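Local coordinates for molybdopterin-guanine dinucleotide biosynthesis protein A (MobA) (Archaeoglobus fulgidus, PDB 3NGW) that probably transfers a guanylyl group from GTP to molybdopterin, as in related MobA enzymes, to make the guanine dinucleotide form of the molybdenum cofactor, at residues Glu17-Met22 with Ala89-Pro94; Ala74-Ala79 with Glu124-Tyr129; Glu102-Glu107 with Asp114-Lys119. One frame throughout, in Å; residues are numbered along the deposited sequence.

Overall arrangement
The chain offers a compact example of how the mixed beta sheet of an alpha/beta fold is joined to its loops. From the N terminus, Glu17-Met22, in the loop after strand 2-6, pairs with the end of strand 86-90 in contact 1. Helix 72-83 lies between those segments, and its partner Glu124-Tyr129 beyond them, so contact 2 crosses contact 1; it joins the helix to the turn before strand 129-130, beside central strand 86-90. Contact 3, a short closure of helix 98-111 onto strand 115-119, falls within the span of contact 2 and after contact 1. Probable hydrogen bonds (Tyr129 O to Leu116 N, Glu124 N to Pro118 O) link contacts 2 and 3, while Met93 and Ala90 of contact 1 meet Leu126.

Contact 1. Residues Glu17-Met22 with Ala89-Pro94; sequences EKTEVM and AAIDMP
Lys18 and Asp92 form a salt bridge, Lys18 NZ to Asp92 OD2 at 3.1 Å, whose hydrogen bond is weak. The two side chains cross at about a right angle, and Lys18 CE lies as near Asp92 OD2, at 3.1 Å. A bend at chi2 (78°) carries the lysine to this position, and on the way Lys18 CB and CG rest against Ile91 CG2, CB at 4.0 Å. The other branch of the isoleucine runs out with CG1 anti to the backbone N (chi1 -171°), bringing Ile91 CD1 to 3.8 Å from Thr19 CG2. Thr19 OG1 is hydrogen-bonded at 2.7 Å to the anti side of Glu20 OE2, and that carboxylate is salt-bridged to Lys27 and Arg57. Further out, a short 3-10 turn presents Lys18 and Thr19, while a type I turn from Ala90 to Met93, closed by Met93 N to Ala90 O at 3.1 Å, puts Ile91 and Asp92 at its corners. Lys18 lies about 7 Å, side chain to side chain, from Asp184, seen to bind calcium in this protein, though not in this chain of the model. A lysine ending the glycine-rich signature loop and facing an aspartate just past a central strand is consistent with the nucleotide and metal site of GT-A nucleotidyltransferases.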
ATOM      1  N   GLU A  17       5.139  -4.684  15.554  1.00 44.92           N
ATOM      2  CA  GLU A  17       4.337  -4.751  14.342  1.00 48.74           C
ATOM      3  C   GLU A  17       3.789  -3.387  13.982  1.00 38.21           C
ATOM      4  O   GLU A  17       3.331  -2.640  14.843  1.00 41.60           O
ATOM      5  CB  GLU A  17       3.201  -5.756  14.509  1.00 55.59           C
ATOM      6  CG  GLU A  17       3.676  -7.194  14.440  1.00 54.78           C
ATOM      7  CD  GLU A  17       2.546  -8.185  14.545  1.00 51.10           C
ATOM      8  OE1 GLU A  17       1.620  -8.131  13.708  1.00 61.05           O
ATOM      9  OE2 GLU A  17       2.584  -9.023  15.466  1.00 65.63           O
ATOM     10  N   LYS A  18       3.838  -3.068  12.699  1.00 38.01           N
ATOM     11  CA  LYS A  18       3.379  -1.776  12.225  1.00 38.27           C
ATOM     12  C   LYS A  18       1.971  -1.416  12.675  1.00 43.44           C
ATOM     13  O   LYS A  18       1.698  -0.267  13.038  1.00 47.58           O
ATOM     14  CB  LYS A  18       3.443  -1.723  10.706  1.00 32.60           C
ATOM     15  CG  LYS A  18       4.259  -0.569  10.176  1.00 42.96           C
ATOM     16  CD  LYS A  18       5.737  -0.852  10.286  1.00 46.31           C
ATOM     17  CE  LYS A  18       6.514   0.133   9.455  1.00 41.84           C
ATOM     18  NZ  LYS A  18       7.780  -0.467   8.974  1.00 54.33           N
ATOM     19  N   THR A  19       1.076  -2.395  12.645  1.00 39.52           N
ATOM     20  CA  THR A  19      -0.313  -2.175  13.024  1.00 38.03           C
ATOM     21  C   THR A  19      -0.464  -1.656  14.447  1.00 42.13           C
ATOM     22  O   THR A  19      -1.351  -0.852  14.741  1.00 39.10           O
ATOM     23  CB  THR A  19      -1.130  -3.475  12.880  1.00 37.67           C
ATOM     24  OG1 THR A  19      -0.554  -4.498  13.701  1.00 43.57           O
ATOM     25  CG2 THR A  19      -1.133  -3.946  11.440  1.00 27.45           C
ATOM     26  N   GLU A  20       0.421  -2.107  15.323  1.00 43.66           N
ATOM     27  CA  GLU A  20       0.370  -1.716  16.720  1.00 44.76           C
ATOM     28  C   GLU A  20       1.014  -0.372  17.058  1.00 39.41           C
ATOM     29  O   GLU A  20       0.818   0.148  18.154  1.00 47.59           O
ATOM     30  CB  GLU A  20       0.977  -2.837  17.569  1.00 38.13           C
ATOM     31  CG  GLU A  20       0.338  -4.204  17.303  1.00 46.95           C
ATOM     32  CD  GLU A  20      -1.189  -4.135  17.190  1.00 54.31           C
ATOM     33  OE1 GLU A  20      -1.839  -3.657  18.142  1.00 50.90           O
ATOM     34  OE2 GLU A  20      -1.740  -4.559  16.150  1.00 49.60           O
ATOM     35  N   VAL A  21       1.773   0.192  16.124  1.00 37.54           N
ATOM     36  CA  VAL A  21       2.428   1.479  16.345  1.00 37.67           C
ATOM     37  C   VAL A  21       1.416   2.552  16.744  1.00 43.90           C
ATOM     38  O   VAL A  21       0.364   2.695  16.116  1.00 44.80           O
ATOM     39  CB  VAL A  21       3.169   1.952  15.081  1.00 45.75           C
ATOM     40  CG1 VAL A  21       3.813   3.304  15.324  1.00 48.62           C
ATOM     41  CG2 VAL A  21       4.209   0.925  14.683  1.00 50.48           C
HETATM   42  N   MSE A  22       1.745   3.306  17.789  1.00 50.89           N
HETATM   43  CA  MSE A  22       0.867   4.359  18.294  1.00 52.92           C
HETATM   44  C   MSE A  22       1.139   5.708  17.657  1.00 46.80           C
HETATM   45  O   MSE A  22       2.199   6.294  17.859  1.00 50.53           O
HETATM   46  CB  MSE A  22       1.023   4.489  19.808  1.00 56.19           C
HETATM   47  CG  MSE A  22       0.423   3.339  20.579  1.00 69.22           C
HETATM   48 SE   MSE A  22      -1.508   3.374  20.507  1.00 87.53          SE
HETATM   49  CE  MSE A  22      -1.808   4.584  22.008  1.00 81.24           C
ATOM     50  N   ALA A  89      -1.786   0.828  -1.148  1.00 36.61           N
ATOM     51  CA  ALA A  89      -1.323   1.797  -0.182  1.00 42.06           C
ATOM     52  C   ALA A  89      -0.782   0.987   0.982  1.00 46.12           C
ATOM     53  O   ALA A  89      -1.448   0.082   1.483  1.00 50.44           O
ATOM     54  CB  ALA A  89      -2.463   2.679   0.267  1.00 30.89           C
ATOM     55  N   ALA A  90       0.439   1.287   1.399  1.00 44.71           N
ATOM     56  CA  ALA A  90       1.020   0.566   2.510  1.00 39.94           C
ATOM     57  C   ALA A  90       0.637   1.260   3.809  1.00 40.99           C
ATOM     58  O   ALA A  90       0.443   2.477   3.845  1.00 44.03           O
ATOM     59  CB  ALA A  90       2.518   0.509   2.357  1.00 31.44           C
ATOM     60  N   ILE A  91       0.509   0.470   4.867  1.00 31.28           N
ATOM     61  CA  ILE A  91       0.170   0.987   6.177  1.00 34.51           C
ATOM     62  C   ILE A  91       1.285   1.912   6.652  1.00 38.09           C
ATOM     63  O   ILE A  91       1.065   2.752   7.517  1.00 42.44           O
ATOM     64  CB  ILE A  91       0.020  -0.162   7.188  1.00 31.86           C
ATOM     65  CG1 ILE A  91      -0.560   0.364   8.495  1.00 34.64           C
ATOM     66  CG2 ILE A  91       1.377  -0.798   7.449  1.00 33.20           C
ATOM     67  CD1 ILE A  91      -1.001  -0.732   9.454  1.00 27.90           C
ATOM     68  N   ASP A  92       2.476   1.747   6.078  1.00 40.83           N
ATOM     69  CA  ASP A  92       3.636   2.554   6.437  1.00 43.57           C
ATOM     70  C   ASP A  92       3.411   4.033   6.144  1.00 43.19           C
ATOM     71  O   ASP A  92       4.125   4.890   6.662  1.00 49.93           O
ATOM     72  CB  ASP A  92       4.881   2.079   5.681  1.00 47.20           C
ATOM     73  CG  ASP A  92       5.151   0.595   5.862  1.00 55.68           C
ATOM     74  OD1 ASP A  92       4.296  -0.230   5.463  1.00 55.90           O
ATOM     75  OD2 ASP A  92       6.224   0.246   6.399  1.00 61.00           O
HETATM   76  N   MSE A  93       2.429   4.329   5.301  1.00 38.19           N
HETATM   77  CA  MSE A  93       2.096   5.707   4.950  1.00 40.39           C
HETATM   78  C   MSE A  93       0.709   6.011   5.534  1.00 36.83           C
HETATM   79  O   MSE A  93      -0.308   5.802   4.875  1.00 39.90           O
HETATM   80  CB  MSE A  93       2.092   5.860   3.423  1.00 33.01           C
HETATM   81  CG  MSE A  93       3.480   5.785   2.799  1.00 38.88           C
HETATM   82 SE   MSE A  93       3.517   5.664   0.858  1.00 55.12          SE
HETATM   83  CE  MSE A  93       3.810   3.754   0.674  1.00 44.57           C
ATOM     84  N   PRO A  94       0.654   6.503   6.780  1.00 31.00           N
ATOM     85  CA  PRO A  94      -0.613   6.821   7.447  1.00 37.51           C
ATOM     86  C   PRO A  94      -1.257   8.152   7.076  1.00 42.26           C
ATOM     87  O   PRO A  94      -2.401   8.401   7.450  1.00 38.79           O
ATOM     88  CB  PRO A  94      -0.229   6.791   8.912  1.00 31.17           C
ATOM     89  CG  PRO A  94       1.104   7.452   8.867  1.00 31.37           C
ATOM     90  CD  PRO A  94       1.778   6.726   7.705  1.00 32.75           C
TER

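Contact 2. Residues Ala74-Ala79 with Glu124-Tyr129; sequences AGIHAA and EPLLAY
The flat peptide group joining Pro125 to Leu126 meets Ile76 obliquely over one face, at its oxygen end, with Ile76 CD1 4.4 Å from Pro125 O. That oxygen is also hydrogen-bonded to the hydroxyl of Tyr130. The second planar group, the Glu124 carboxylate, accepts the N-H of Leu126 at OE1, from the anti side and 27° out of the carboxylate plane: Leu126 N to Glu124 OE1 is 2.9 Å and the angle at the hydrogen 158°. This bond braces the type I turn from Glu124 to Leu127, whose own backbone closure is weak. Apolar contact completes the meeting, Ile76 CD1 lying 4.2 Å from Leu126 CD2. The isoleucine extends from its helix with a chi2 of 170°, which sets CD1 anti to CA and carries that methyl to the turn. In the GT-A fold, a Rossmann-like sheet flanked by helices, helix 72-83 leads into central strand 86-90, and here the loop before strand 129-130 comes up to the same strand: Ile76 packs on Val88 and Leu126 on Ala90. Leu138 of helix 135-143 lies against Ile76 as well, and Leu126 touches Met93 in the loop beyond the strand.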
ATOM      1  N   ALA A  74       3.920 -10.104  -3.029  1.00 29.03           N
ATOM      2  CA  ALA A  74       2.951 -11.144  -2.720  1.00 31.51           C
ATOM      3  C   ALA A  74       1.643 -10.532  -2.242  1.00 35.28           C
ATOM      4  O   ALA A  74       0.569 -11.102  -2.440  1.00 36.14           O
ATOM      5  CB  ALA A  74       3.512 -12.075  -1.656  1.00 23.99           C
ATOM      6  N   GLY A  75       1.752  -9.368  -1.609  1.00 34.57           N
ATOM      7  CA  GLY A  75       0.587  -8.676  -1.098  1.00 35.26           C
ATOM      8  C   GLY A  75      -0.199  -8.030  -2.220  1.00 33.19           C
ATOM      9  O   GLY A  75      -1.424  -8.086  -2.224  1.00 32.35           O
ATOM     10  N   ILE A  76       0.504  -7.410  -3.165  1.00 29.57           N
ATOM     11  CA  ILE A  76      -0.147  -6.768  -4.300  1.00 26.61           C
ATOM     12  C   ILE A  76      -0.807  -7.849  -5.148  1.00 34.24           C
ATOM     13  O   ILE A  76      -1.979  -7.737  -5.525  1.00 39.26           O
ATOM     14  CB  ILE A  76       0.875  -5.985  -5.150  1.00 26.49           C
ATOM     15  CG1 ILE A  76       1.420  -4.810  -4.338  1.00 29.92           C
ATOM     16  CG2 ILE A  76       0.227  -5.472  -6.432  1.00 25.56           C
ATOM     17  CD1 ILE A  76       2.609  -4.110  -4.992  1.00 30.33           C
ATOM     18  N   HIS A  77      -0.052  -8.908  -5.428  1.00 29.76           N
ATOM     19  CA  HIS A  77      -0.549 -10.035  -6.210  1.00 35.00           C
ATOM     20  C   HIS A  77      -1.830 -10.581  -5.593  1.00 34.40           C
ATOM     21  O   HIS A  77      -2.803 -10.842  -6.295  1.00 30.94           O
ATOM     22  CB  HIS A  77       0.514 -11.142  -6.266  1.00 45.35           C
ATOM     23  CG  HIS A  77       0.034 -12.421  -6.884  1.00 29.44           C
ATOM     24  ND1 HIS A  77      -0.375 -13.503  -6.135  1.00 28.06           N
ATOM     25  CD2 HIS A  77      -0.119 -12.781  -8.183  1.00 26.85           C
ATOM     26  CE1 HIS A  77      -0.760 -14.476  -6.944  1.00 28.34           C
ATOM     27  NE2 HIS A  77      -0.616 -14.063  -8.191  1.00 30.10           N
ATOM     28  N   ALA A  78      -1.816 -10.747  -4.275  1.00 32.71           N
ATOM     29  CA  ALA A  78      -2.973 -11.257  -3.556  1.00 28.42           C
ATOM     30  C   ALA A  78      -4.196 -10.383  -3.813  1.00 30.16           C
ATOM     31  O   ALA A  78      -5.294 -10.890  -4.060  1.00 29.55           O
ATOM     32  CB  ALA A  78      -2.675 -11.314  -2.057  1.00 25.51           C
ATOM     33  N   ALA A  79      -4.016  -9.070  -3.743  1.00 22.98           N
ATOM     34  CA  ALA A  79      -5.130  -8.153  -3.978  1.00 29.20           C
ATOM     35  C   ALA A  79      -5.634  -8.267  -5.418  1.00 24.36           C
ATOM     36  O   ALA A  79      -6.835  -8.271  -5.655  1.00 29.35           O
ATOM     37  CB  ALA A  79      -4.704  -6.709  -3.675  1.00 21.96           C
ATOM     38  N   GLU A 124       7.618   4.987  -6.263  1.00 35.72           N
ATOM     39  CA  GLU A 124       7.056   4.570  -4.986  1.00 28.21           C
ATOM     40  C   GLU A 124       5.981   3.555  -5.329  1.00 31.03           C
ATOM     41  O   GLU A 124       4.817   3.909  -5.495  1.00 41.81           O
ATOM     42  CB  GLU A 124       6.442   5.750  -4.247  1.00 26.87           C
ATOM     43  CG  GLU A 124       5.681   5.333  -3.014  1.00 24.27           C
ATOM     44  CD  GLU A 124       6.441   4.334  -2.169  1.00 25.22           C
ATOM     45  OE1 GLU A 124       6.442   3.136  -2.513  1.00 35.58           O
ATOM     46  OE2 GLU A 124       7.053   4.742  -1.162  1.00 36.10           O
ATOM     47  N   PRO A 125       6.363   2.271  -5.441  1.00 32.01           N
ATOM     48  CA  PRO A 125       5.468   1.159  -5.781  1.00 25.53           C
ATOM     49  C   PRO A 125       4.354   0.811  -4.796  1.00 32.75           C
ATOM     50  O   PRO A 125       3.356   0.202  -5.190  1.00 28.70           O
ATOM     51  CB  PRO A 125       6.430  -0.015  -5.963  1.00 30.18           C
ATOM     52  CG  PRO A 125       7.746   0.637  -6.282  1.00 37.22           C
ATOM     53  CD  PRO A 125       7.754   1.799  -5.331  1.00 31.78           C
ATOM     54  N   LEU A 126       4.525   1.171  -3.526  1.00 27.26           N
ATOM     55  CA  LEU A 126       3.524   0.851  -2.521  1.00 31.81           C
ATOM     56  C   LEU A 126       2.473   1.944  -2.354  1.00 35.47           C
ATOM     57  O   LEU A 126       1.793   2.028  -1.335  1.00 33.16           O
ATOM     58  CB  LEU A 126       4.203   0.535  -1.185  1.00 26.65           C
ATOM     59  CG  LEU A 126       5.148  -0.662  -1.281  1.00 30.83           C
ATOM     60  CD1 LEU A 126       5.602  -1.082   0.095  1.00 25.88           C
ATOM     61  CD2 LEU A 126       4.429  -1.817  -1.973  1.00 34.19           C
ATOM     62  N   LEU A 127       2.343   2.778  -3.375  1.00 35.60           N
ATOM     63  CA  LEU A 127       1.355   3.843  -3.382  1.00 31.73           C
ATOM     64  C   LEU A 127       1.103   4.112  -4.860  1.00 33.94           C
ATOM     65  O   LEU A 127       1.446   5.171  -5.387  1.00 24.82           O
ATOM     66  CB  LEU A 127       1.902   5.083  -2.674  1.00 35.45           C
ATOM     67  CG  LEU A 127       0.891   6.081  -2.098  1.00 34.22           C
ATOM     68  CD1 LEU A 127       0.448   7.065  -3.136  1.00 43.67           C
ATOM     69  CD2 LEU A 127      -0.296   5.315  -1.535  1.00 36.45           C
ATOM     70  N   ALA A 128       0.515   3.118  -5.525  1.00 33.96           N
ATOM     71  CA  ALA A 128       0.224   3.205  -6.954  1.00 37.30           C
ATOM     72  C   ALA A 128      -0.925   2.312  -7.421  1.00 30.74           C
ATOM     73  O   ALA A 128      -1.442   1.482  -6.677  1.00 33.14           O
ATOM     74  CB  ALA A 128       1.479   2.871  -7.747  1.00 30.45           C
ATOM     75  N   TYR A 129      -1.302   2.507  -8.680  1.00 33.88           N
ATOM     76  CA  TYR A 129      -2.364   1.756  -9.328  1.00 30.42           C
ATOM     77  C   TYR A 129      -1.794   0.516 -10.025  1.00 33.09           C
ATOM     78  O   TYR A 129      -0.755   0.584 -10.688  1.00 32.31           O
ATOM     79  CB  TYR A 129      -3.054   2.647 -10.366  1.00 33.05           C
ATOM     80  CG  TYR A 129      -3.912   1.887 -11.352  1.00 30.43           C
ATOM     81  CD1 TYR A 129      -5.228   1.524 -11.046  1.00 26.26           C
ATOM     82  CD2 TYR A 129      -3.380   1.458 -12.567  1.00 26.07           C
ATOM     83  CE1 TYR A 129      -5.984   0.741 -11.935  1.00 25.70           C
ATOM     84  CE2 TYR A 129      -4.123   0.681 -13.446  1.00 27.77           C
ATOM     85  CZ  TYR A 129      -5.415   0.326 -13.127  1.00 22.23           C
ATOM     86  OH  TYR A 129      -6.106  -0.465 -14.013  1.00 35.39           O
TER

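Contact 3. Residues Glu102-Glu107 with Asp114-Lys119; sequences EHLYKE and DALIPK
Leu104 and Leu116 approach at a slant, their CD2 methyls 4.0 Å apart, in the middle of the interface between helix 102-107 and strand 115-119. Leu116 points at the helix, with CG anti to its backbone N (chi1 176°), and sets CD2 against one turn of it: the methyl lies 3.3 Å from Leu104 O and 3.8 Å from Glu107 CB. Leu104 leaves its helix more obliquely and turns both methyls to the proline ring two residues further along the strand. Leu104 CD1 is 3.8 Å from Pro118 CG and Leu104 CD2 3.9 Å, so the ring's outer corner is received by the fork of the leucine. The Glu107 side chain takes part by its CB; it then bends away, CG lying 3.3 Å above the plane of the His103 ring, offset toward its rim, and its carboxylate is paired with Lys110. Leu116 also packs on Val159 and Tyr161 of strand 158-162 and on Tyr129. Helix and strand run roughly antiparallel, at 143° with axes 8.9 Å apart. The helix is the connection of a beta-alpha-beta crossover from strand 86-90 to the parallel strand 115-119, with strand 129-130 inserted between them in the sheet, as in the GT-A fold.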
ATOM      1  N   GLU A 102      -7.636   8.512  -5.362  1.00 44.63           N
ATOM      2  CA  GLU A 102      -8.715   8.607  -6.332  1.00 41.60           C
ATOM      3  C   GLU A 102      -8.127   8.989  -7.697  1.00 31.33           C
ATOM      4  O   GLU A 102      -8.459   8.395  -8.722  1.00 38.88           O
ATOM      5  CB  GLU A 102      -9.735   9.652  -5.870  1.00 39.06           C
ATOM      6  CG  GLU A 102     -11.173   9.284  -6.191  1.00 60.40           C
ATOM      7  CD  GLU A 102     -11.976   8.876  -4.964  1.00 65.79           C
ATOM      8  OE1 GLU A 102     -12.861   7.998  -5.100  1.00 66.32           O
ATOM      9  OE2 GLU A 102     -11.738   9.445  -3.870  1.00 66.22           O
ATOM     10  N   HIS A 103      -7.237   9.973  -7.703  1.00 36.19           N
ATOM     11  CA  HIS A 103      -6.615  10.406  -8.946  1.00 34.48           C
ATOM     12  C   HIS A 103      -5.828   9.262  -9.592  1.00 44.48           C
ATOM     13  O   HIS A 103      -6.018   8.958 -10.769  1.00 42.38           O
ATOM     14  CB  HIS A 103      -5.690  11.594  -8.684  1.00 38.91           C
ATOM     15  CG  HIS A 103      -5.058  12.152  -9.921  1.00 51.33           C
ATOM     16  ND1 HIS A 103      -5.792  12.704 -10.951  1.00 56.22           N
ATOM     17  CD2 HIS A 103      -3.761  12.235 -10.299  1.00 50.29           C
ATOM     18  CE1 HIS A 103      -4.974  13.099 -11.909  1.00 54.56           C
ATOM     19  NE2 HIS A 103      -3.734  12.826 -11.538  1.00 55.76           N
ATOM     20  N   LEU A 104      -4.951   8.625  -8.814  1.00 44.90           N
ATOM     21  CA  LEU A 104      -4.141   7.522  -9.320  1.00 41.43           C
ATOM     22  C   LEU A 104      -4.975   6.421  -9.970  1.00 43.05           C
ATOM     23  O   LEU A 104      -4.625   5.929 -11.044  1.00 44.88           O
ATOM     24  CB  LEU A 104      -3.285   6.932  -8.190  1.00 37.84           C
ATOM     25  CG  LEU A 104      -2.155   7.835  -7.679  1.00 47.04           C
ATOM     26  CD1 LEU A 104      -1.392   7.156  -6.550  1.00 34.64           C
ATOM     27  CD2 LEU A 104      -1.212   8.162  -8.843  1.00 37.19           C
ATOM     28  N   TYR A 105      -6.076   6.042  -9.323  1.00 40.92           N
ATOM     29  CA  TYR A 105      -6.955   4.993  -9.836  1.00 40.87           C
ATOM     30  C   TYR A 105      -7.583   5.380 -11.164  1.00 46.93           C
ATOM     31  O   TYR A 105      -7.526   4.629 -12.142  1.00 43.65           O
ATOM     32  CB  TYR A 105      -8.075   4.697  -8.843  1.00 40.65           C
ATOM     33  CG  TYR A 105      -8.826   3.432  -9.161  1.00 43.92           C
ATOM     34  CD1 TYR A 105      -8.227   2.190  -8.986  1.00 40.73           C
ATOM     35  CD2 TYR A 105     -10.134   3.472  -9.645  1.00 49.75           C
ATOM     36  CE1 TYR A 105      -8.909   1.015  -9.283  1.00 48.23           C
ATOM     37  CE2 TYR A 105     -10.832   2.298  -9.948  1.00 44.59           C
ATOM     38  CZ  TYR A 105     -10.210   1.071  -9.763  1.00 52.85           C
ATOM     39  OH  TYR A 105     -10.872  -0.105 -10.053  1.00 45.07           O
ATOM     40  N   LYS A 106      -8.193   6.558 -11.187  1.00 46.79           N
ATOM     41  CA  LYS A 106      -8.850   7.063 -12.387  1.00 47.02           C
ATOM     42  C   LYS A 106      -7.845   7.142 -13.531  1.00 48.49           C
ATOM     43  O   LYS A 106      -8.080   6.603 -14.611  1.00 51.50           O
ATOM     44  CB  LYS A 106      -9.441   8.450 -12.108  1.00 46.79           C
ATOM     45  CG  LYS A 106     -10.329   8.984 -13.213  1.00 56.74           C
ATOM     46  CD  LYS A 106     -10.737  10.429 -12.943  1.00 69.54           C
ATOM     47  CE  LYS A 106      -9.538  11.378 -13.062  1.00 78.32           C
ATOM     48  NZ  LYS A 106      -9.924  12.813 -12.890  1.00 84.10           N
ATOM     49  N   GLU A 107      -6.723   7.812 -13.283  1.00 46.65           N
ATOM     50  CA  GLU A 107      -5.688   7.960 -14.294  1.00 45.87           C
ATOM     51  C   GLU A 107      -5.134   6.611 -14.709  1.00 50.28           C
ATOM     52  O   GLU A 107      -4.831   6.386 -15.881  1.00 52.09           O
ATOM     53  CB  GLU A 107      -4.549   8.840 -13.778  1.00 54.41           C
ATOM     54  CG  GLU A 107      -4.847  10.330 -13.832  1.00 64.16           C
ATOM     55  CD  GLU A 107      -5.142  10.811 -15.245  1.00 62.08           C
ATOM     56  OE1 GLU A 107      -4.260  10.687 -16.118  1.00 48.60           O
ATOM     57  OE2 GLU A 107      -6.263  11.310 -15.477  1.00 75.32           O
ATOM     58  N   ASP A 114      -0.372  -1.558 -17.139  1.00 40.13           N
ATOM     59  CA  ASP A 114      -0.373  -2.579 -16.098  1.00 36.64           C
ATOM     60  C   ASP A 114      -0.252  -1.932 -14.714  1.00 28.33           C
ATOM     61  O   ASP A 114      -0.784  -2.444 -13.734  1.00 34.39           O
ATOM     62  CB  ASP A 114       0.754  -3.588 -16.308  1.00 39.21           C
ATOM     63  CG  ASP A 114       0.639  -4.317 -17.624  1.00 36.42           C
ATOM     64  OD1 ASP A 114      -0.464  -4.803 -17.949  1.00 36.41           O
ATOM     65  OD2 ASP A 114       1.660  -4.407 -18.329  1.00 45.28           O
ATOM     66  N   ALA A 115       0.443  -0.807 -14.637  1.00 28.87           N
ATOM     67  CA  ALA A 115       0.600  -0.099 -13.370  1.00 34.64           C
ATOM     68  C   ALA A 115       0.938   1.371 -13.592  1.00 35.17           C
ATOM     69  O   ALA A 115       1.604   1.734 -14.564  1.00 34.41           O
ATOM     70  CB  ALA A 115       1.693  -0.769 -12.521  1.00 27.63           C
ATOM     71  N   LEU A 116       0.451   2.209 -12.689  1.00 39.69           N
ATOM     72  CA  LEU A 116       0.705   3.642 -12.723  1.00 41.54           C
ATOM     73  C   LEU A 116       1.353   3.921 -11.371  1.00 37.97           C
ATOM     74  O   LEU A 116       0.689   3.855 -10.332  1.00 34.09           O
ATOM     75  CB  LEU A 116      -0.604   4.429 -12.848  1.00 45.14           C
ATOM     76  CG  LEU A 116      -0.429   5.955 -12.800  1.00 44.08           C
ATOM     77  CD1 LEU A 116       0.079   6.422 -14.140  1.00 48.45           C
ATOM     78  CD2 LEU A 116      -1.743   6.644 -12.469  1.00 55.48           C
ATOM     79  N   ILE A 117       2.647   4.228 -11.393  1.00 36.22           N
ATOM     80  CA  ILE A 117       3.418   4.446 -10.174  1.00 36.43           C
ATOM     81  C   ILE A 117       4.015   5.842 -10.060  1.00 38.18           C
ATOM     82  O   ILE A 117       4.722   6.302 -10.959  1.00 40.31           O
ATOM     83  CB  ILE A 117       4.562   3.398 -10.096  1.00 37.80           C
ATOM     84  CG1 ILE A 117       3.954   1.992 -10.123  1.00 36.49           C
ATOM     85  CG2 ILE A 117       5.398   3.613  -8.850  1.00 29.20           C
ATOM     86  CD1 ILE A 117       4.971   0.872 -10.206  1.00 32.82           C
ATOM     87  N   PRO A 118       3.738   6.537  -8.946  1.00 34.87           N
ATOM     88  CA  PRO A 118       4.249   7.890  -8.700  1.00 41.41           C
ATOM     89  C   PRO A 118       5.776   7.894  -8.680  1.00 47.94           C
ATOM     90  O   PRO A 118       6.399   6.947  -8.197  1.00 45.92           O
ATOM     91  CB  PRO A 118       3.647   8.246  -7.341  1.00 40.26           C
ATOM     92  CG  PRO A 118       2.361   7.460  -7.332  1.00 39.07           C
ATOM     93  CD  PRO A 118       2.809   6.130  -7.881  1.00 33.04           C
ATOM     94  N   LYS A 119       6.379   8.959  -9.201  1.00 48.11           N
ATOM     95  CA  LYS A 119       7.831   9.026  -9.247  1.00 48.33           C
ATOM     96  C   LYS A 119       8.439  10.418  -9.347  1.00 49.83           C
ATOM     97  O   LYS A 119       7.989  11.255 -10.129  1.00 50.45           O
ATOM     98  CB  LYS A 119       8.339   8.190 -10.422  1.00 47.68           C
ATOM     99  CG  LYS A 119       9.825   8.323 -10.672  1.00 54.05           C
ATOM    100  CD  LYS A 119      10.250   7.585 -11.918  1.00 51.04           C
ATOM    101  CE  LYS A 119      11.754   7.699 -12.109  1.00 63.10           C
ATOM    102  NZ  LYS A 119      12.229   7.033 -13.360  1.00 78.13           N
TER